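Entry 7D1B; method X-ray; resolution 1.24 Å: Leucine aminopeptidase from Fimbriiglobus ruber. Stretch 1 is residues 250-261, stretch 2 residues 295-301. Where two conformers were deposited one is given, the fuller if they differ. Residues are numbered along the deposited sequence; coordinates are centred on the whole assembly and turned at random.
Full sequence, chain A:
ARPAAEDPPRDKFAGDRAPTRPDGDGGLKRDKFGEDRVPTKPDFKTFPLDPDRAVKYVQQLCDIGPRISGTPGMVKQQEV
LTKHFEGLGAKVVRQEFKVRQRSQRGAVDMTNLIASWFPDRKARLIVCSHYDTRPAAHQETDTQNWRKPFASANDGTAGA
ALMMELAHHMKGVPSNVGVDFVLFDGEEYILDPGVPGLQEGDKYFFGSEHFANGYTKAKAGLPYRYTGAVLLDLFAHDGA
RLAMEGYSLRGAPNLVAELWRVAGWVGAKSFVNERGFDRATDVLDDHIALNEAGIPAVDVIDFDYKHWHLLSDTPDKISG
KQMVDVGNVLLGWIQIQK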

ATOM      1  N   ARG A 250      -1.504  15.357  10.117  1.00 14.71           N
ATOM      2  CA  ARG A 250      -0.501  15.934  11.004  1.00 15.21           C
ATOM      3  C   ARG A 250       0.904  15.700  10.478  1.00 15.16           C
ATOM      4  O   ARG A 250       1.779  16.561  10.620  1.00 17.58           O
ATOM      5  N   GLY A 251       1.147  14.539   9.872  1.00 14.02           N
ATOM      6  CA  GLY A 251       2.495  14.201   9.462  1.00 14.65           C
ATOM      7  C   GLY A 251       2.888  14.751   8.114  1.00 13.74           C
ATOM      8  O   GLY A 251       4.084  14.922   7.859  1.00 15.32           O
ATOM      9  N   ALA A 252       1.918  15.042   7.248  1.00 13.13           N
ATOM     10  CA  ALA A 252       2.258  15.320   5.855  1.00 13.17           C
ATOM     11  C   ALA A 252       1.296  16.326   5.228  1.00 12.54           C
ATOM     12  O   ALA A 252       0.699  16.048   4.179  1.00 12.40           O
ATOM     13  N   PRO A 253       1.148  17.528   5.807  1.00 13.19           N
ATOM     14  CA  PRO A 253       0.163  18.478   5.261  1.00 13.74           C
ATOM     15  C   PRO A 253       0.385  18.832   3.807  1.00 12.52           C
ATOM     16  O   PRO A 253      -0.594  18.917   3.050  1.00 13.19           O
ATOM     17  N   ASN A 254       1.630  19.066   3.383  1.00 13.37           N
ATOM     18  CA  ASN A 254       1.832  19.438   1.984  1.00 13.72           C
ATOM     19  C   ASN A 254       1.626  18.267   1.042  1.00 12.65           C
ATOM     20  O   ASN A 254       1.209  18.469  -0.107  1.00 13.73           O
ATOM     21  N   LEU A 255       1.938  17.047   1.494  1.00 12.22           N
ATOM     22  CA  LEU A 255       1.680  15.868   0.676  1.00 12.36           C
ATOM     23  C   LEU A 255       0.179  15.691   0.471  1.00 11.72           C
ATOM     24  O   LEU A 255      -0.274  15.455  -0.653  1.00 12.25           O
ATOM     25  N   VAL A 256      -0.608  15.813   1.548  1.00 11.87           N
ATOM     26  CA  VAL A 256      -2.058  15.761   1.394  1.00 11.62           C
ATOM     27  C   VAL A 256      -2.514  16.806   0.382  1.00 11.13           C
ATOM     28  O   VAL A 256      -3.301  16.518  -0.533  1.00 11.63           O
ATOM     29  N   ALA A 257      -2.042  18.052   0.538  1.00 11.36           N
ATOM     30  CA  ALA A 257      -2.474  19.105  -0.382  1.00 11.74           C
ATOM     31  C   ALA A 257      -2.142  18.753  -1.829  1.00 11.51           C
ATOM     32  O   ALA A 257      -2.978  18.927  -2.722  1.00 12.12           O
ATOM     33  N   GLU A 258      -0.918  18.288  -2.095  1.00 12.01           N
ATOM     34  CA  GLU A 258      -0.538  17.940  -3.468  1.00 11.97           C
ATOM     35  C   GLU A 258      -1.394  16.814  -4.013  1.00 11.79           C
ATOM     36  O   GLU A 258      -1.847  16.872  -5.160  1.00 12.06           O
ATOM     37  N   LEU A 259      -1.603  15.759  -3.214  1.00 11.76           N
ATOM     38  CA  LEU A 259      -2.338  14.604  -3.711  1.00 12.36           C
ATOM     39  C   LEU A 259      -3.782  14.967  -4.018  1.00 11.19           C
ATOM     40  O   LEU A 259      -4.321  14.584  -5.064  1.00 11.92           O
ATOM     41  N   TRP A 260      -4.427  15.678  -3.102  1.00 11.11           N
ATOM     42  CA  TRP A 260      -5.814  16.053  -3.333  1.00 11.20           C
ATOM     43  C   TRP A 260      -5.932  17.106  -4.436  1.00 10.93           C
ATOM     44  O   TRP A 260      -6.921  17.112  -5.181  1.00 11.87           O
ATOM     45  N   ARG A 261      -4.917  17.969  -4.607  1.00 11.51           N
ATOM     46  CA  ARG A 261      -4.905  18.891  -5.738  1.00 11.44           C
ATOM     47  C   ARG A 261      -4.838  18.117  -7.050  1.00 11.08           C
ATOM     48  O   ARG A 261      -5.606  18.380  -7.990  1.00 11.26           O
ATOM     49  N   ILE A 295       9.632  10.652   7.345  1.00 14.05           N
ATOM     50  CA  ILE A 295       9.163  10.623   5.963  1.00 13.58           C
ATOM     51  C   ILE A 295       7.693  11.032   5.980  1.00 13.30           C
ATOM     52  O   ILE A 295       6.857  10.261   6.480  1.00 13.53           O
ATOM     53  N   PRO A 296       7.326  12.199   5.447  1.00 13.09           N
ATOM     54  CA  PRO A 296       5.898  12.548   5.399  1.00 13.04           C
ATOM     55  C   PRO A 296       5.144  11.451   4.664  1.00 11.76           C
ATOM     56  O   PRO A 296       5.516  11.069   3.552  1.00 12.09           O
ATOM     57  N   ALA A 297       4.099  10.913   5.301  1.00 11.60           N
ATOM     58  CA  ALA A 297       3.438   9.726   4.769  1.00 11.32           C
ATOM     59  C   ALA A 297       1.932   9.826   4.965  1.00 11.65           C
ATOM     60  O   ALA A 297       1.438  10.058   6.080  1.00 12.67           O
ATOM     61  N   VAL A 298       1.207   9.625   3.865  1.00 11.12           N
ATOM     62  CA  VAL A 298      -0.249   9.745   3.827  1.00 11.91           C
ATOM     63  C   VAL A 298      -0.858   8.381   3.561  1.00 10.99           C
ATOM     64  O   VAL A 298      -0.407   7.655   2.669  1.00 12.78           O
ATOM     65  N   ASP A 299      -1.931   8.074   4.291  1.00 11.50           N
ATOM     66  CA  ASP A 299      -2.727   6.869   4.076  1.00 11.42           C
ATOM     67  C   ASP A 299      -3.904   7.222   3.175  1.00 11.64           C
ATOM     68  O   ASP A 299      -4.746   8.048   3.543  1.00 13.94           O
ATOM     69  N   VAL A 300      -3.930   6.631   1.992  1.00 11.54           N
ATOM     70  CA  VAL A 300      -5.020   6.772   1.035  1.00 11.64           C
ATOM     71  C   VAL A 300      -5.927   5.574   1.301  1.00 11.79           C
ATOM     72  O   VAL A 300      -5.601   4.434   0.938  1.00 12.31           O
ATOM     73  N   ILE A 301      -7.053   5.841   1.978  1.00 12.31           N
ATOM     74  CA  ILE A 301      -7.848   4.806   2.626  1.00 12.30           C
ATOM     75  C   ILE A 301      -9.290   5.277   2.715  1.00 11.65           C
ATOM     76  O   ILE A 301      -9.563   6.460   2.931  1.00 12.07           O
TER

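Val298, on the strand, has the largest share of this contact: it touches Ala252, Leu255, Val256, Leu259 and Trp260, and no hydrogen bond joins the two stretches. Its CB points toward the helix and chi1 is t. Val298 CG2 lies 3.6 Å from Val256 CG2, 3.7 Å from Ala252 CB and 4.0 Å from Leu255 CB; Val298 CG1 lies 4.0 Å from Leu259 CD1 and 4.1 Å from Trp260 CZ3. The CA-to-CB bond of Trp260 points sideways, but with chi1 m the end of the side chain comes nearer, meeting Val298 CG1 with the ring edge, while its NE1 is satisfied elsewhere in the structure.

The nearest CA atoms across the contact are Ala252 CA, at the N-cap position, and Pro296 CA, 4.6 Å apart. The small Ala252 CB points toward the strand and sits 3.7 Å from Pro296 CB. Leu255, t at both chi angles, also reaches back to Pro296, with Leu255 CD1 3.4 Å from Pro296 O. One turn later Leu259 (m, t) extends the apolar row, Leu259 CD1 lying 4.4 Å from Val300 CG2.

Strand alternation turns Ala297 and Asp299 away. No polar side chain contacts the other stretch: Asn254 ND2 makes a weak 3.2 Å hydrogen bond to Glu258 OE2 along the helix.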

ATOM      1  CB  ARG A 250      -0.669  15.375  12.415  1.00 17.41           C
ATOM      2  CG  ARG A 250      -1.950  15.888  13.076  1.00 20.73           C
ATOM      3  CD  ARG A 250      -2.063  15.469  14.535  1.00 23.51           C
ATOM      4  NE  ARG A 250      -2.123  14.015  14.696  1.00 24.06           N
ATOM      5  CZ  ARG A 250      -3.248  13.299  14.684  1.00 25.61           C
ATOM      6  NH1 ARG A 250      -4.431  13.895  14.530  1.00 26.42           N
ATOM      7  NH2 ARG A 250      -3.190  11.983  14.832  1.00 27.37           N
ATOM      8  CB  ALA A 252       2.257  14.008   5.075  1.00 13.91           C
ATOM      9  CB  PRO A 253       0.294  19.697   6.183  1.00 15.14           C
ATOM     10  CG  PRO A 253       1.635  19.535   6.873  1.00 16.82           C
ATOM     11  CD  PRO A 253       1.870  18.058   6.976  1.00 14.91           C
ATOM     12  CB  ASN A 254       3.199  20.077   1.744  1.00 15.82           C
ATOM     13  CG  ASN A 254       3.369  20.496   0.241  0.59 13.89           C
ATOM     14  OD1 ASN A 254       2.699  21.419  -0.220  0.59 14.61           O
ATOM     15  ND2 ASN A 254       4.202  19.781  -0.520  0.59 16.54           N
ATOM     16  CB  LEU A 255       2.331  14.644   1.331  1.00 12.70           C
ATOM     17  CG  LEU A 255       2.767  13.504   0.415  1.00 14.82           C
ATOM     18  CD1 LEU A 255       3.451  12.452   1.263  1.00 15.05           C
ATOM     19  CD2 LEU A 255       1.682  12.897  -0.423  1.00 17.30           C
ATOM     20  CB  VAL A 256      -2.768  15.943   2.749  1.00 11.81           C
ATOM     21  CG1 VAL A 256      -4.276  16.002   2.538  1.00 12.93           C
ATOM     22  CG2 VAL A 256      -2.430  14.814   3.715  1.00 13.12           C
ATOM     23  CB  ALA A 257      -1.839  20.443   0.003  1.00 12.77           C
ATOM     24  CB  GLU A 258       0.934  17.543  -3.541  1.00 13.75           C
ATOM     25  CG  GLU A 258       1.862  18.726  -3.429  1.00 15.20           C
ATOM     26  CD  GLU A 258       3.322  18.383  -3.620  1.00 16.50           C
ATOM     27  OE1 GLU A 258       3.667  17.181  -3.680  1.00 16.31           O
ATOM     28  OE2 GLU A 258       4.137  19.332  -3.726  1.00 19.51           O
ATOM     29  CB  LEU A 259      -2.298  13.499  -2.678  1.00 14.18           C
ATOM     30  CG  LEU A 259      -1.090  12.634  -2.524  0.56 13.83           C
ATOM     31  CD1 LEU A 259      -1.363  11.757  -1.320  0.56 14.79           C
ATOM     32  CD2 LEU A 259      -0.863  11.769  -3.771  0.56 14.59           C
ATOM     33  CB  TRP A 260      -6.487  16.499  -2.025  1.00 11.54           C
ATOM     34  CG  TRP A 260      -7.164  15.384  -1.247  1.00 11.72           C
ATOM     35  CD1 TRP A 260      -8.511  15.264  -1.036  1.00 12.10           C
ATOM     36  CD2 TRP A 260      -6.553  14.258  -0.574  1.00 11.25           C
ATOM     37  NE1 TRP A 260      -8.778  14.138  -0.288  1.00 12.58           N
ATOM     38  CE2 TRP A 260      -7.600  13.508   0.012  1.00 12.11           C
ATOM     39  CE3 TRP A 260      -5.232  13.827  -0.386  1.00 11.86           C
ATOM     40  CZ2 TRP A 260      -7.367  12.344   0.757  1.00 12.91           C
ATOM     41  CZ3 TRP A 260      -5.008  12.663   0.342  1.00 13.10           C
ATOM     42  CH2 TRP A 260      -6.071  11.932   0.909  1.00 13.34           C
ATOM     43  CB  ARG A 261      -3.719  19.858  -5.588  1.00 12.30           C
ATOM     44  CG  ARG A 261      -3.685  20.966  -6.631  1.00 12.60           C
ATOM     45  CD  ARG A 261      -2.479  21.878  -6.458  1.00 13.57           C
ATOM     46  NE  ARG A 261      -2.513  22.503  -5.130  1.00 12.78           N
ATOM     47  CZ  ARG A 261      -1.577  22.383  -4.182  1.00 13.41           C
ATOM     48  NH1 ARG A 261      -0.449  21.728  -4.414  1.00 16.56           N
ATOM     49  NH2 ARG A 261      -1.784  22.938  -2.991  1.00 13.87           N
ATOM     50  CB  ILE A 295       9.317   9.225   5.344  1.00 13.62           C
ATOM     51  CG1 ILE A 295      10.757   8.698   5.467  1.00 14.29           C
ATOM     52  CG2 ILE A 295       8.817   9.246   3.897  1.00 14.47           C
ATOM     53  CD1 ILE A 295      10.880   7.220   5.124  1.00 15.68           C
ATOM     54  CB  PRO A 296       5.886  13.867   4.624  1.00 14.48           C
ATOM     55  CG  PRO A 296       7.283  14.442   4.778  1.00 17.06           C
ATOM     56  CD  PRO A 296       8.184  13.234   4.835  1.00 14.38           C
ATOM     57  CB  ALA A 297       3.980   8.444   5.405  1.00 12.10           C
ATOM     58  CB  VAL A 298      -0.670  10.741   2.729  1.00 12.60           C
ATOM     59  CG1 VAL A 298      -2.168  10.695   2.469  1.00 14.35           C
ATOM     60  CG2 VAL A 298      -0.183  12.125   3.079  1.00 13.67           C
ATOM     61  CB  ASP A 299      -3.206   6.335   5.426  1.00 13.04           C
ATOM     62  CG  ASP A 299      -3.667   4.894   5.378  1.00 13.67           C
ATOM     63  OD1 ASP A 299      -3.685   4.261   4.298  1.00 13.50           O
ATOM     64  OD2 ASP A 299      -3.995   4.391   6.493  1.00 14.85           O
ATOM     65  CB  VAL A 300      -4.480   6.826  -0.399  1.00 12.02           C
ATOM     66  CG1 VAL A 300      -5.630   6.727  -1.403  1.00 14.26           C
ATOM     67  CG2 VAL A 300      -3.714   8.124  -0.588  1.00 13.12           C
ATOM     68  CB  ILE A 301      -7.271   4.498   4.035  1.00 12.79           C
ATOM     69  CG1 ILE A 301      -8.066   3.403   4.767  1.00 13.84           C
ATOM     70  CG2 ILE A 301      -7.165   5.770   4.900  1.00 14.12           C
ATOM     71  CD1 ILE A 301      -7.346   2.844   5.990  1.00 15.81           C
TER